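Local coordinates for glycosyl hydrolase family 61, 2 protein (Heterobasidion irregulare TC 32-1, PDB 5NNS) that cleaves crystalline and amorphous polysaccharides oxidatively as a secreted, copper-dependent lytic polysaccharide monooxygenase that yields C1-oxidised products, at residues Asp41-Cys49 with Leu191-Val202; Pro84-Cys92 with Leu104-Gly113. All coordinates share one frame; numbering follows the deposited sequence.

Contact 1 of 2, residues Asp41-Cys49 with Leu191-Val202. With NAG (2-acetamido-2-deoxy-beta-D-glucopyranose), chain C.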
ATOM      1  N   ASP A  41     -12.422   2.695   8.879  1.00 16.47           N
ATOM      2  CA  ASP A  41     -11.874   2.993  10.198  1.00 16.59           C
ATOM      3  C   ASP A  41     -10.354   2.982  10.069  1.00 16.28           C
ATOM      4  O   ASP A  41      -9.788   1.925   9.783  1.00 16.38           O
ATOM      5  CB  ASP A  41     -12.335   1.946  11.216  1.00 16.92           C
ATOM      6  CG  ASP A  41     -11.860   2.243  12.645  1.00 17.38           C
ATOM      7  OD1 ASP A  41     -11.156   3.251  12.900  1.00 17.21           O
ATOM      8  OD2 ASP A  41     -12.194   1.432  13.532  1.00 18.26           O
ATOM      9  N   PRO A  42      -9.680   4.141  10.291  1.00 15.74           N
ATOM     10  CA  PRO A  42      -8.214   4.144  10.181  1.00 15.45           C
ATOM     11  C   PRO A  42      -7.499   3.225  11.184  1.00 15.29           C
ATOM     12  O   PRO A  42      -6.359   2.848  10.933  1.00 15.43           O
ATOM     13  CB  PRO A  42      -7.841   5.612  10.425  1.00 15.36           C
ATOM     14  CG  PRO A  42      -8.966   6.163  11.220  1.00 15.53           C
ATOM     15  CD  PRO A  42     -10.187   5.471  10.682  1.00 15.59           C
ATOM     16  N   THR A  43      -8.163   2.870  12.287  1.00 15.18           N
ATOM     17  CA  THR A  43      -7.624   1.928  13.283  1.00 15.17           C
ATOM     18  C   THR A  43      -8.114   0.479  13.126  1.00 15.18           C
ATOM     19  O   THR A  43      -7.901  -0.328  14.026  1.00 15.05           O
ATOM     20  CB  THR A  43      -7.963   2.391  14.720  1.00 15.20           C
ATOM     21  OG1 THR A  43      -9.379   2.321  14.931  1.00 15.25           O
ATOM     22  CG2 THR A  43      -7.493   3.808  14.961  1.00 15.26           C
ATOM     23  N   ASP A  44      -8.758   0.145  12.003  1.00 15.25           N
ATOM     24  CA  ASP A  44      -9.246  -1.225  11.753  1.00 15.37           C
ATOM     25  C   ASP A  44      -8.108  -2.242  11.926  1.00 15.28           C
ATOM     26  O   ASP A  44      -6.984  -2.010  11.469  1.00 15.03           O
ATOM     27  CB  ASP A  44      -9.841  -1.325  10.341  1.00 15.64           C
ATOM     28  CG  ASP A  44     -10.610  -2.620  10.096  1.00 15.85           C
ATOM     29  OD1 ASP A  44      -9.998  -3.700  10.079  1.00 16.36           O
ATOM     30  OD2 ASP A  44     -11.834  -2.554   9.872  1.00 16.28           O
ATOM     31  N   ALA A  45      -8.405  -3.359  12.590  1.00 15.37           N
ATOM     32  CA  ALA A  45      -7.401  -4.409  12.854  1.00 15.52           C
ATOM     33  C   ALA A  45      -6.772  -4.997  11.572  1.00 15.54           C
ATOM     34  O   ALA A  45      -5.604  -5.388  11.579  1.00 15.52           O
ATOM     35  CB  ALA A  45      -8.007  -5.520  13.703  1.00 15.43           C
ATOM     36  N   SER A  46      -7.547  -5.036  10.487  1.00 15.57           N
ATOM     37  CA  SER A  46      -7.112  -5.595   9.200  1.00 15.70           C
ATOM     38  C   SER A  46      -6.622  -4.552   8.174  1.00 15.48           C
ATOM     39  O   SER A  46      -6.526  -4.852   6.981  1.00 15.45           O
ATOM     40  CB  SER A  46      -8.269  -6.396   8.597  1.00 15.79           C
ATOM     41  OG  SER A  46      -8.658  -7.443   9.471  1.00 16.28           O
ATOM     42  N   ILE A  47      -6.303  -3.339   8.623  1.00 15.27           N
ATOM     43  CA  ILE A  47      -5.888  -2.277   7.696  1.00 15.10           C
ATOM     44  C   ILE A  47      -4.515  -2.533   7.049  1.00 14.78           C
ATOM     45  O   ILE A  47      -4.225  -1.960   5.995  1.00 14.23           O
ATOM     46  CB  ILE A  47      -5.960  -0.868   8.347  1.00 15.17           C
ATOM     47  CG1 ILE A  47      -5.995   0.228   7.258  1.00 15.18           C
ATOM     48  CG2 ILE A  47      -4.824  -0.662   9.351  1.00 15.15           C
ATOM     49  CD1 ILE A  47      -6.380   1.604   7.754  1.00 15.37           C
ATOM     50  N   SER A  48      -3.691  -3.403   7.652  1.00 14.64           N
ATOM     51  CA  SER A  48      -2.383  -3.744   7.087  1.00 14.81           C
ATOM     52  C   SER A  48      -2.491  -4.405   5.713  1.00 14.95           C
ATOM     53  O   SER A  48      -1.874  -3.933   4.760  1.00 14.50           O
ATOM     54  CB  SER A  48      -1.567  -4.637   8.029  1.00 14.83           C
ATOM     55  OG  SER A  48      -2.263  -5.827   8.354  1.00 15.27           O
ATOM     56  N   CYS A  49      -3.280  -5.479   5.613  1.00 15.42           N
ATOM     57  CA  CYS A  49      -3.390  -6.244   4.364  1.00 15.69           C
ATOM     58  C   CYS A  49      -4.822  -6.536   3.917  1.00 15.77           C
ATOM     59  O   CYS A  49      -5.059  -7.467   3.143  1.00 15.71           O
ATOM     60  CB  CYS A  49      -2.556  -7.522   4.480  1.00 16.00           C
ATOM     61  SG  CYS A  49      -0.798  -7.172   4.702  1.00 16.54           S
ATOM     62  N   LEU A 191       0.329  -1.043  11.799  1.00 16.10           N
ATOM     63  CA  LEU A 191      -0.924  -0.937  11.054  1.00 15.78           C
ATOM     64  C   LEU A 191      -1.924  -1.982  11.557  1.00 15.66           C
ATOM     65  O   LEU A 191      -1.745  -3.164  11.259  1.00 15.75           O
ATOM     66  CB  LEU A 191      -0.662  -1.133   9.555  1.00 15.76           C
ATOM     67  CG  LEU A 191       0.108   0.016   8.886  1.00 15.85           C
ATOM     68  CD1 LEU A 191       0.564  -0.396   7.497  1.00 15.78           C
ATOM     69  CD2 LEU A 191      -0.734   1.292   8.831  1.00 15.69           C
ATOM     70  N   PRO A 192      -2.956  -1.591  12.320  1.00 15.35           N
ATOM     71  CA  PRO A 192      -3.234  -0.206  12.740  1.00 15.30           C
ATOM     72  C   PRO A 192      -2.244   0.349  13.771  1.00 15.01           C
ATOM     73  O   PRO A 192      -1.445  -0.399  14.347  1.00 14.92           O
ATOM     74  CB  PRO A 192      -4.623  -0.320  13.379  1.00 15.53           C
ATOM     75  CG  PRO A 192      -4.636  -1.703  13.954  1.00 15.65           C
ATOM     76  CD  PRO A 192      -3.886  -2.548  12.951  1.00 15.46           C
ATOM     77  N   GLY A 193      -2.332   1.656  14.001  1.00 14.64           N
ATOM     78  CA  GLY A 193      -1.442   2.382  14.908  1.00 14.47           C
ATOM     79  C   GLY A 193      -0.939   3.665  14.276  1.00 14.47           C
ATOM     80  O   GLY A 193      -0.881   4.702  14.935  1.00 14.43           O
ATOM     81  N   ALA A 194      -0.582   3.586  12.994  1.00 14.48           N
ATOM     82  CA  ALA A 194      -0.024   4.723  12.245  1.00 14.53           C
ATOM     83  C   ALA A 194      -1.018   5.849  12.006  1.00 14.41           C
ATOM     84  O   ALA A 194      -0.624   7.015  11.974  1.00 14.28           O
ATOM     85  CB  ALA A 194       0.517   4.247  10.901  1.00 14.51           C
ATOM     86  N   TYR A 195      -2.289   5.484  11.807  1.00 14.45           N
ATOM     87  CA  TYR A 195      -3.336   6.420  11.403  1.00 14.42           C
ATOM     88  C   TYR A 195      -4.362   6.603  12.509  1.00 14.52           C
ATOM     89  O   TYR A 195      -4.572   5.707  13.322  1.00 14.91           O
ATOM     90  CB  TYR A 195      -4.070   5.901  10.156  1.00 14.28           C
ATOM     91  CG  TYR A 195      -3.203   5.600   8.938  1.00 14.03           C
ATOM     92  CD1 TYR A 195      -2.146   6.435   8.563  1.00 13.81           C
ATOM     93  CD2 TYR A 195      -3.473   4.490   8.128  1.00 13.93           C
ATOM     94  CE1 TYR A 195      -1.374   6.149   7.439  1.00 13.62           C
ATOM     95  CE2 TYR A 195      -2.706   4.205   7.004  1.00 13.62           C
ATOM     96  CZ  TYR A 195      -1.660   5.035   6.661  1.00 13.44           C
ATOM     97  OH  TYR A 195      -0.894   4.746   5.548  1.00 13.29           O
ATOM     98  N   SER A 196      -5.005   7.766  12.527  1.00 14.44           N
ATOM     99  CA  SER A 196      -6.187   7.989  13.360  1.00 14.35           C
ATOM    100  C   SER A 196      -7.022   9.138  12.818  1.00 14.23           C
ATOM    101  O   SER A 196      -6.568   9.906  11.969  1.00 13.57           O
ATOM    102  CB  SER A 196      -5.805   8.267  14.819  1.00 14.47           C
ATOM    103  OG  SER A 196      -5.339   9.591  15.006  1.00 14.54           O
ATOM    104  N   MET A 197      -8.234   9.265  13.355  1.00 14.39           N
ATOM    105  CA  MET A 197      -9.144  10.350  12.982  1.00 14.55           C
ATOM    106  C   MET A 197      -8.739  11.747  13.480  1.00 14.43           C
ATOM    107  O   MET A 197      -9.442  12.710  13.189  1.00 15.10           O
ATOM    108  CB  MET A 197     -10.577  10.015  13.424  1.00 14.72           C
ATOM    109  CG  MET A 197     -11.197   8.832  12.679  1.00 14.96           C
ATOM    110  SD  MET A 197     -11.427   9.090  10.903  1.00 15.14           S
ATOM    111  CE  MET A 197     -12.869  10.160  10.900  1.00 15.10           C
ATOM    112  N   SER A 198      -7.635  11.874  14.222  1.00 14.26           N
ATOM    113  CA  SER A 198      -7.060  13.196  14.532  1.00 14.16           C
ATOM    114  C   SER A 198      -5.997  13.662  13.515  1.00 13.99           C
ATOM    115  O   SER A 198      -5.555  14.815  13.565  1.00 13.94           O
ATOM    116  CB  SER A 198      -6.512  13.227  15.967  1.00 14.55           C
ATOM    117  OG  SER A 198      -5.605  12.174  16.201  1.00 15.01           O
ATOM    118  N   ASP A 199      -5.605  12.788  12.585  1.00 13.50           N
ATOM    119  CA  ASP A 199      -4.697  13.171  11.497  1.00 13.07           C
ATOM    120  C   ASP A 199      -5.408  14.093  10.510  1.00 12.69           C
ATOM    121  O   ASP A 199      -6.504  13.753  10.048  1.00 12.58           O
ATOM    122  CB  ASP A 199      -4.216  11.950  10.721  1.00 13.04           C
ATOM    123  CG  ASP A 199      -3.371  11.020  11.552  1.00 13.10           C
ATOM    124  OD1 ASP A 199      -2.692  11.472  12.486  1.00 13.52           O
ATOM    125  OD2 ASP A 199      -3.366   9.820  11.252  1.00 13.07           O
ATOM    126  N   PRO A 200      -4.782  15.238  10.155  1.00 12.25           N
ATOM    127  CA  PRO A 200      -5.424  16.187   9.231  1.00 12.09           C
ATOM    128  C   PRO A 200      -5.715  15.635   7.843  1.00 11.57           C
ATOM    129  O   PRO A 200      -6.667  16.076   7.205  1.00 11.42           O
ATOM    130  CB  PRO A 200      -4.418  17.335   9.125  1.00 12.23           C
ATOM    131  CG  PRO A 200      -3.572  17.225  10.342  1.00 12.42           C
ATOM    132  CD  PRO A 200      -3.509  15.769  10.678  1.00 12.29           C
ATOM    133  N   GLY A 201      -4.895  14.693   7.386  1.00 11.05           N
ATOM    134  CA  GLY A 201      -5.109  14.039   6.101  1.00 10.74           C
ATOM    135  C   GLY A 201      -6.083  12.872   6.101  1.00 10.39           C
ATOM    136  O   GLY A 201      -6.394  12.348   5.033  1.00 10.20           O
ATOM    137  N   VAL A 202      -6.564  12.464   7.280  1.00 10.24           N
ATOM    138  CA  VAL A 202      -7.451  11.299   7.428  1.00 10.28           C
ATOM    139  C   VAL A 202      -8.904  11.708   7.651  1.00 10.34           C
ATOM    140  O   VAL A 202      -9.796  11.163   7.006  1.00 10.42           O
ATOM    141  CB  VAL A 202      -6.988  10.375   8.583  1.00 10.20           C
ATOM    142  CG1 VAL A 202      -7.975   9.226   8.815  1.00 10.22           C
ATOM    143  CG2 VAL A 202      -5.600   9.827   8.287  1.00 10.14           C
TER
HETATM  144  C1  NAG C 301      -2.665  22.501   6.244  1.00 19.15           C
HETATM  145  C2  NAG C 301      -2.950  21.284   7.133  1.00 19.74           C
HETATM  146  C3  NAG C 301      -3.568  21.676   8.466  1.00 20.48           C
HETATM  147  C4  NAG C 301      -2.681  22.685   9.180  1.00 21.23           C
HETATM  148  C5  NAG C 301      -2.518  23.917   8.288  1.00 21.36           C
HETATM  149  C6  NAG C 301      -1.557  24.903   8.950  1.00 21.90           C
HETATM  150  C7  NAG C 301      -3.573  19.144   6.081  1.00 19.84           C
HETATM  151  C8  NAG C 301      -4.679  18.349   5.453  1.00 19.71           C
HETATM  152  N2  NAG C 301      -3.891  20.370   6.498  1.00 19.99           N
HETATM  153  O3  NAG C 301      -3.749  20.501   9.258  1.00 20.58           O
HETATM  154  O4  NAG C 301      -3.245  23.061  10.446  1.00 21.95           O
HETATM  155  O5  NAG C 301      -2.016  23.553   6.991  1.00 20.06           O
HETATM  156  O6  NAG C 301      -1.316  26.012   8.079  1.00 23.33           O
HETATM  157  O7  NAG C 301      -2.450  18.680   6.188  1.00 19.87           O
HETATM  158  O   HOH W   1      -3.982   3.193  12.452  1.00  9.47           O
HETATM  159  O   HOH W   2      -3.554  -4.702  10.344  1.00  7.21           O
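Pro42 packs its ring into the bend of 191-202: CB lies 3.8 Å from CB of Tyr195, CG meets Met197 CG at the same range, and CG1 of Val202 touches both CB and CG. Met197, bent at both chi2 and chi3, brings its sulfur against Pro42 CD and CG, the two side chains crossing at about a right angle. Pro192, which follows a cis peptide bond, faces carbonyl oxygens instead; its CB is 3.3 Å from Thr43 O and its CG 3.4 Å from Asp44 O. Ile47 sends out two branches, CG2 against Pro192 N at 3.6 Å and, with CG1 anti to the backbone N (chi1 -161°), CD1 to the edge of the Tyr195 ring. Two waters supply polar links. One donates to Pro42 O and accepts from Gly193 N and Tyr195 N; the other sits between Ala45 O, Leu191 O and Ser48 N, unusually close to both oxygens, so its exact position is doubtful. The segments belong to two long loops of the AA9 fold, one between strands 12-15 and 63-66, the other after strand 165-176. Each is shaped from within: Asp41 OD1 takes Thr43 N, an Asx turn, and Thr43 OG1 from the same face of its carboxylate; Asp44 OD1 closes a second Asx turn onto Ser46 N; Asp199 OD2 accepts from Ser196 N. Farther out, Tyr195 OH bonds to Glu154.

Contact 2 of 2, residues Pro84-Cys92 with Leu104-Gly113; sequences PVMVYMANC and LEWFKINQVG. With AKR (acrylic acid), chain N.
Lys108 runs beside Tyr88, its neighbour in a non-hydrogen-bonded pair of the antiparallel strands 85-91 and 106-112. Its CB sits over one face of the tyrosine ring, toward the rim. CG, anti to the backbone N (chi1 -165°), passes 3.7 Å from Val87 O. After the bend at chi3, CE reaches the phenol end, 3.3 Å from Tyr88 OH, and NZ donates to Gln111 OE1 at 2.8 Å, tilted from that amide's carbonyl plane. Pro218 O and Pro220 O also accept from NZ, so the buried ammonium is gripped by three carbonyl oxygens. The same amide of Gln111 turns NE2 to the bound acrylic acid, giving OXT a fairly straight bond (161°). Farther along the same face, toward the C-terminal end of 85-91, Ala90 CB stands over the six-membered ring of Trp106, 3.5 Å from its centroid, in a CH-pi contact. The other face of the sheet carries Met89, whose CB lies off-centre over the Phe107 ring while SD touches Ile109 CD1. Met89 and Phe107 exchange two backbone hydrogen bonds; nearer the middle, Val87 O takes Ile109 N at 2.9 Å and Asn110 N only weakly. Those two residues facing Val87 form a classic beta bulge, set within a central strand pair of the AA9 beta-sandwich, where 85-91 also pairs with strand 147-157.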
ATOM      1  N   PRO A  84      -3.936  10.570  -1.554  1.00 10.34           N
ATOM      2  CA  PRO A  84      -2.569  10.119  -1.778  1.00 10.36           C
ATOM      3  C   PRO A  84      -2.468   8.652  -2.172  1.00 10.52           C
ATOM      4  O   PRO A  84      -3.388   7.876  -1.917  1.00 10.44           O
ATOM      5  CB  PRO A  84      -1.910  10.328  -0.410  1.00 10.32           C
ATOM      6  CG  PRO A  84      -3.021  10.130   0.557  1.00 10.17           C
ATOM      7  CD  PRO A  84      -4.207  10.762  -0.114  1.00 10.26           C
ATOM      8  N   VAL A  85      -1.342   8.304  -2.800  1.00 10.69           N
ATOM      9  CA  VAL A  85      -0.909   6.915  -2.988  1.00 10.76           C
ATOM     10  C   VAL A  85       0.274   6.698  -2.061  1.00 10.89           C
ATOM     11  O   VAL A  85       1.136   7.566  -1.967  1.00 10.73           O
ATOM     12  CB  VAL A  85      -0.432   6.644  -4.433  1.00 10.74           C
ATOM     13  CG1 VAL A  85       0.019   5.193  -4.592  1.00 10.64           C
ATOM     14  CG2 VAL A  85      -1.522   7.008  -5.443  1.00 10.72           C
ATOM     15  N   MET A  86       0.319   5.547  -1.392  1.00 11.07           N
ATOM     16  CA  MET A  86       1.424   5.217  -0.488  1.00 11.33           C
ATOM     17  C   MET A  86       1.876   3.793  -0.727  1.00 11.48           C
ATOM     18  O   MET A  86       1.048   2.898  -0.934  1.00 11.57           O
ATOM     19  CB  MET A  86       0.994   5.386   0.972  1.00 11.41           C
ATOM     20  CG  MET A  86       0.705   6.828   1.356  1.00 11.51           C
ATOM     21  SD  MET A  86      -0.117   6.937   2.952  1.00 11.86           S
ATOM     22  CE  MET A  86      -1.789   6.473   2.486  1.00 11.60           C
ATOM     23  N   VAL A  87       3.190   3.590  -0.700  1.00 11.65           N
ATOM     24  CA  VAL A  87       3.782   2.263  -0.808  1.00 12.00           C
ATOM     25  C   VAL A  87       4.612   2.013   0.449  1.00 12.51           C
ATOM     26  O   VAL A  87       5.503   2.790   0.779  1.00 12.38           O
ATOM     27  CB  VAL A  87       4.619   2.115  -2.091  1.00 11.98           C
ATOM     28  CG1 VAL A  87       5.046   0.665  -2.294  1.00 12.00           C
ATOM     29  CG2 VAL A  87       3.817   2.608  -3.294  1.00 11.98           C
ATOM     30  N   TYR A  88       4.268   0.945   1.166  1.00 13.44           N
ATOM     31  CA  TYR A  88       4.946   0.545   2.393  1.00 14.04           C
ATOM     32  C   TYR A  88       5.645  -0.792   2.181  1.00 14.69           C
ATOM     33  O   TYR A  88       5.281  -1.572   1.286  1.00 14.77           O
ATOM     34  CB  TYR A  88       3.941   0.358   3.539  1.00 13.99           C
ATOM     35  CG  TYR A  88       3.369   1.608   4.174  1.00 14.08           C
ATOM     36  CD1 TYR A  88       2.325   2.312   3.569  1.00 14.13           C
ATOM     37  CD2 TYR A  88       3.831   2.063   5.415  1.00 14.22           C
ATOM     38  CE1 TYR A  88       1.777   3.441   4.165  1.00 14.10           C
ATOM     39  CE2 TYR A  88       3.286   3.194   6.019  1.00 14.16           C
ATOM     40  CZ  TYR A  88       2.260   3.876   5.390  1.00 14.17           C
ATOM     41  OH  TYR A  88       1.717   4.995   5.981  1.00 14.28           O
ATOM     42  N   MET A  89       6.633  -1.058   3.030  1.00 15.08           N
ATOM     43  CA  MET A  89       7.159  -2.404   3.207  1.00 15.47           C
ATOM     44  C   MET A  89       7.336  -2.726   4.689  1.00 15.77           C
ATOM     45  O   MET A  89       7.374  -1.832   5.537  1.00 15.24           O
ATOM     46  CB  MET A  89       8.496  -2.562   2.495  1.00 15.73           C
ATOM     47  CG  MET A  89       8.441  -2.453   0.983  1.00 15.79           C
ATOM     48  SD  MET A  89      10.127  -2.511   0.354  1.00 15.81           S
ATOM     49  CE  MET A  89      10.463  -4.267   0.462  1.00 15.72           C
ATOM     50  N   ALA A  90       7.446  -4.018   4.979  1.00 16.38           N
ATOM     51  CA  ALA A  90       7.687  -4.505   6.331  1.00 17.24           C
ATOM     52  C   ALA A  90       8.445  -5.811   6.274  1.00 18.07           C
ATOM     53  O   ALA A  90       8.092  -6.689   5.495  1.00 17.86           O
ATOM     54  CB  ALA A  90       6.367  -4.717   7.057  1.00 17.36           C
ATOM     55  N   ASN A  91       9.470  -5.937   7.114  1.00 19.69           N
ATOM     56  CA  ASN A  91      10.181  -7.200   7.305  1.00 20.54           C
ATOM     57  C   ASN A  91       9.241  -8.173   8.011  1.00 21.81           C
ATOM     58  O   ASN A  91       8.631  -7.826   9.016  1.00 21.95           O
ATOM     59  CB  ASN A  91      11.448  -6.982   8.143  1.00 20.23           C
ATOM     60  CG  ASN A  91      12.469  -8.097   7.976  1.00 20.07           C
ATOM     61  OD1 ASN A  91      12.149  -9.283   8.103  1.00 19.26           O
ATOM     62  ND2 ASN A  91      13.712  -7.714   7.696  1.00 19.90           N
ATOM     63  N   CYS A  92       9.122  -9.384   7.474  1.00 24.00           N
ATOM     64  CA  CYS A  92       8.278 -10.421   8.073  1.00 25.61           C
ATOM     65  C   CYS A  92       8.910 -11.080   9.310  1.00 26.45           C
ATOM     66  O   CYS A  92       8.208 -11.739  10.081  1.00 26.57           O
ATOM     67  CB  CYS A  92       7.924 -11.487   7.029  1.00 26.24           C
ATOM     68  SG  CYS A  92       6.902 -10.859   5.675  1.00 27.51           S
ATOM     69  N   LEU A 104       3.641  -6.387  12.336  1.00 17.98           N
ATOM     70  CA  LEU A 104       4.904  -6.028  11.696  1.00 17.55           C
ATOM     71  C   LEU A 104       5.229  -4.549  11.851  1.00 17.38           C
ATOM     72  O   LEU A 104       4.362  -3.731  12.190  1.00 16.57           O
ATOM     73  CB  LEU A 104       4.889  -6.408  10.212  1.00 17.57           C
ATOM     74  CG  LEU A 104       4.515  -7.868   9.909  1.00 17.77           C
ATOM     75  CD1 LEU A 104       4.580  -8.121   8.410  1.00 17.71           C
ATOM     76  CD2 LEU A 104       5.403  -8.851  10.669  1.00 17.78           C
ATOM     77  N   GLU A 105       6.500  -4.230  11.606  1.00 17.33           N
ATOM     78  CA  GLU A 105       6.986  -2.856  11.596  1.00 17.34           C
ATOM     79  C   GLU A 105       7.040  -2.356  10.160  1.00 16.53           C
ATOM     80  O   GLU A 105       7.862  -2.819   9.364  1.00 16.44           O
ATOM     81  CB  GLU A 105       8.365  -2.773  12.239  1.00 18.13           C
ATOM     82  CG  GLU A 105       8.332  -2.868  13.750  1.00 18.86           C
ATOM     83  CD  GLU A 105       9.724  -2.881  14.343  1.00 19.86           C
ATOM     84  OE1 GLU A 105      10.381  -3.947  14.297  1.00 21.15           O
ATOM     85  OE2 GLU A 105      10.158  -1.827  14.858  1.00 20.41           O
ATOM     86  N   TRP A 106       6.165  -1.406   9.844  1.00 15.69           N
ATOM     87  CA  TRP A 106       5.989  -0.911   8.477  1.00 15.05           C
ATOM     88  C   TRP A 106       6.759   0.368   8.256  1.00 14.99           C
ATOM     89  O   TRP A 106       6.681   1.286   9.075  1.00 14.87           O
ATOM     90  CB  TRP A 106       4.509  -0.654   8.198  1.00 14.65           C
ATOM     91  CG  TRP A 106       3.712  -1.880   8.322  1.00 14.44           C
ATOM     92  CD1 TRP A 106       3.103  -2.350   9.449  1.00 14.41           C
ATOM     93  CD2 TRP A 106       3.456  -2.838   7.294  1.00 14.26           C
ATOM     94  NE1 TRP A 106       2.459  -3.535   9.179  1.00 14.37           N
ATOM     95  CE2 TRP A 106       2.669  -3.862   7.865  1.00 14.27           C
ATOM     96  CE3 TRP A 106       3.808  -2.928   5.940  1.00 14.29           C
ATOM     97  CZ2 TRP A 106       2.223  -4.963   7.129  1.00 14.30           C
ATOM     98  CZ3 TRP A 106       3.361  -4.026   5.203  1.00 14.23           C
ATOM     99  CH2 TRP A 106       2.580  -5.030   5.803  1.00 14.37           C
ATOM    100  N   PHE A 107       7.481   0.428   7.135  1.00 14.75           N
ATOM    101  CA  PHE A 107       8.141   1.651   6.681  1.00 14.51           C
ATOM    102  C   PHE A 107       7.671   2.009   5.271  1.00 14.28           C
ATOM    103  O   PHE A 107       7.358   1.134   4.462  1.00 14.29           O
ATOM    104  CB  PHE A 107       9.674   1.537   6.750  1.00 14.71           C
ATOM    105  CG  PHE A 107      10.256   0.420   5.924  1.00 14.78           C
ATOM    106  CD1 PHE A 107      10.322  -0.881   6.429  1.00 14.87           C
ATOM    107  CD2 PHE A 107      10.763   0.666   4.652  1.00 14.79           C
ATOM    108  CE1 PHE A 107      10.858  -1.912   5.668  1.00 14.82           C
ATOM    109  CE2 PHE A 107      11.304  -0.365   3.888  1.00 14.84           C
ATOM    110  CZ  PHE A 107      11.352  -1.655   4.399  1.00 14.72           C
ATOM    111  N   LYS A 108       7.650   3.306   4.997  1.00 14.12           N
ATOM    112  CA  LYS A 108       7.129   3.869   3.758  1.00 13.94           C
ATOM    113  C   LYS A 108       8.278   4.126   2.769  1.00 13.62           C
ATOM    114  O   LYS A 108       9.240   4.816   3.104  1.00 13.43           O
ATOM    115  CB  LYS A 108       6.420   5.171   4.094  1.00 14.22           C
ATOM    116  CG  LYS A 108       5.523   5.719   3.006  1.00 14.25           C
ATOM    117  CD  LYS A 108       4.945   7.068   3.404  1.00 14.22           C
ATOM    118  CE  LYS A 108       3.835   6.957   4.445  1.00 14.25           C
ATOM    119  NZ  LYS A 108       3.349   8.294   4.890  1.00 14.17           N
ATOM    120  N   ILE A 109       8.185   3.549   1.569  1.00 13.01           N
ATOM    121  CA  ILE A 109       9.227   3.734   0.536  1.00 12.83           C
ATOM    122  C   ILE A 109       8.856   4.745  -0.547  1.00 12.54           C
ATOM    123  O   ILE A 109       9.737   5.246  -1.246  1.00 12.48           O
ATOM    124  CB  ILE A 109       9.666   2.403  -0.127  1.00 12.79           C
ATOM    125  CG1 ILE A 109       8.501   1.695  -0.835  1.00 12.75           C
ATOM    126  CG2 ILE A 109      10.323   1.498   0.908  1.00 12.86           C
ATOM    127  CD1 ILE A 109       8.961   0.614  -1.792  1.00 12.76           C
ATOM    128  N   ASN A 110       7.565   5.040  -0.691  1.00 12.19           N
ATOM    129  CA  ASN A 110       7.110   5.982  -1.701  1.00 12.09           C
ATOM    130  C   ASN A 110       5.731   6.521  -1.349  1.00 11.76           C
ATOM    131  O   ASN A 110       4.875   5.780  -0.871  1.00 11.84           O
ATOM    132  CB  ASN A 110       7.079   5.300  -3.075  1.00 12.17           C
ATOM    133  CG  ASN A 110       6.546   6.210  -4.170  1.00 12.20           C
ATOM    134  OD1 ASN A 110       5.420   6.043  -4.620  1.00 12.39           O
ATOM    135  ND2 ASN A 110       7.343   7.187  -4.582  1.00 12.15           N
ATOM    136  N   GLN A 111       5.527   7.812  -1.573  1.00 11.43           N
ATOM    137  CA  GLN A 111       4.186   8.380  -1.551  1.00 11.38           C
ATOM    138  C   GLN A 111       4.106   9.595  -2.457  1.00 11.44           C
ATOM    139  O   GLN A 111       5.114  10.260  -2.705  1.00 11.31           O
ATOM    140  CB  GLN A 111       3.784   8.778  -0.131  1.00 11.26           C
ATOM    141  CG  GLN A 111       4.583   9.948   0.433  1.00 11.11           C
ATOM    142  CD  GLN A 111       4.302  10.209   1.890  1.00 11.11           C
ATOM    143  OE1 GLN A 111       3.388   9.618   2.473  1.00 11.15           O
ATOM    144  NE2 GLN A 111       5.060  11.127   2.487  1.00 10.76           N
ATOM    145  N   VAL A 112       2.904   9.859  -2.961  1.00 11.60           N
ATOM    146  CA  VAL A 112       2.607  11.094  -3.676  1.00 11.85           C
ATOM    147  C   VAL A 112       1.217  11.532  -3.236  1.00 12.25           C
ATOM    148  O   VAL A 112       0.244  10.794  -3.417  1.00 12.16           O
ATOM    149  CB  VAL A 112       2.659  10.930  -5.214  1.00 11.72           C
ATOM    150  CG1 VAL A 112       2.450  12.279  -5.902  1.00 11.71           C
ATOM    151  CG2 VAL A 112       3.993  10.340  -5.664  1.00 11.55           C
ATOM    152  N   GLY A 113       1.144  12.720  -2.643  1.00 12.77           N
ATOM    153  CA  GLY A 113      -0.102  13.286  -2.145  1.00 13.27           C
ATOM    154  C   GLY A 113      -0.581  14.357  -3.096  1.00 13.78           C
ATOM    155  O   GLY A 113      -0.744  14.099  -4.294  1.00 13.81           O
TER
HETATM  156  CA  AKR N 312       5.576  13.446   5.356  1.00 35.27           C
HETATM  157  CB  AKR N 312       6.185  14.248   6.217  1.00 35.16           C
HETATM  158  C   AKR N 312       4.634  12.392   5.804  1.00 35.50           C
HETATM  159  O   AKR N 312       4.395  12.241   7.021  1.00 36.41           O
HETATM  160  OXT AKR N 312       4.080  11.659   4.956  1.00 33.78           O
HETATM  161  O   HOH W   3       8.558  -6.194  11.185  1.00 17.12           O
HETATM  162  O   HOH W   4      10.234  -3.795   8.971  1.00 21.97           O

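How the contacts relate
Contact 2 joins two sequence-adjacent strands near the middle of the chain, whereas contact 1 brings together loops from opposite sides of them in sequence: 41-49 precedes both strands and 191-202 follows both. The two centres lie 13 Å apart and the contacts touch directly. Tyr195 OH and Tyr88 OH, 2.7 Å apart, probably share a hydrogen bond, and Trp106 receives Leu191 CD1 and Ser48 CB. The loops of contact 1 thus lie on the sheet face that carries Tyr88 and Trp106. Strand 147-157, next to 85-91, helps join them: the Arg152 side chain bonds to the backbone oxygens of Ile47 and Ser48, while its backbone pairs with Tyr88. These contacts probably help hold this part of the loops against the sandwich.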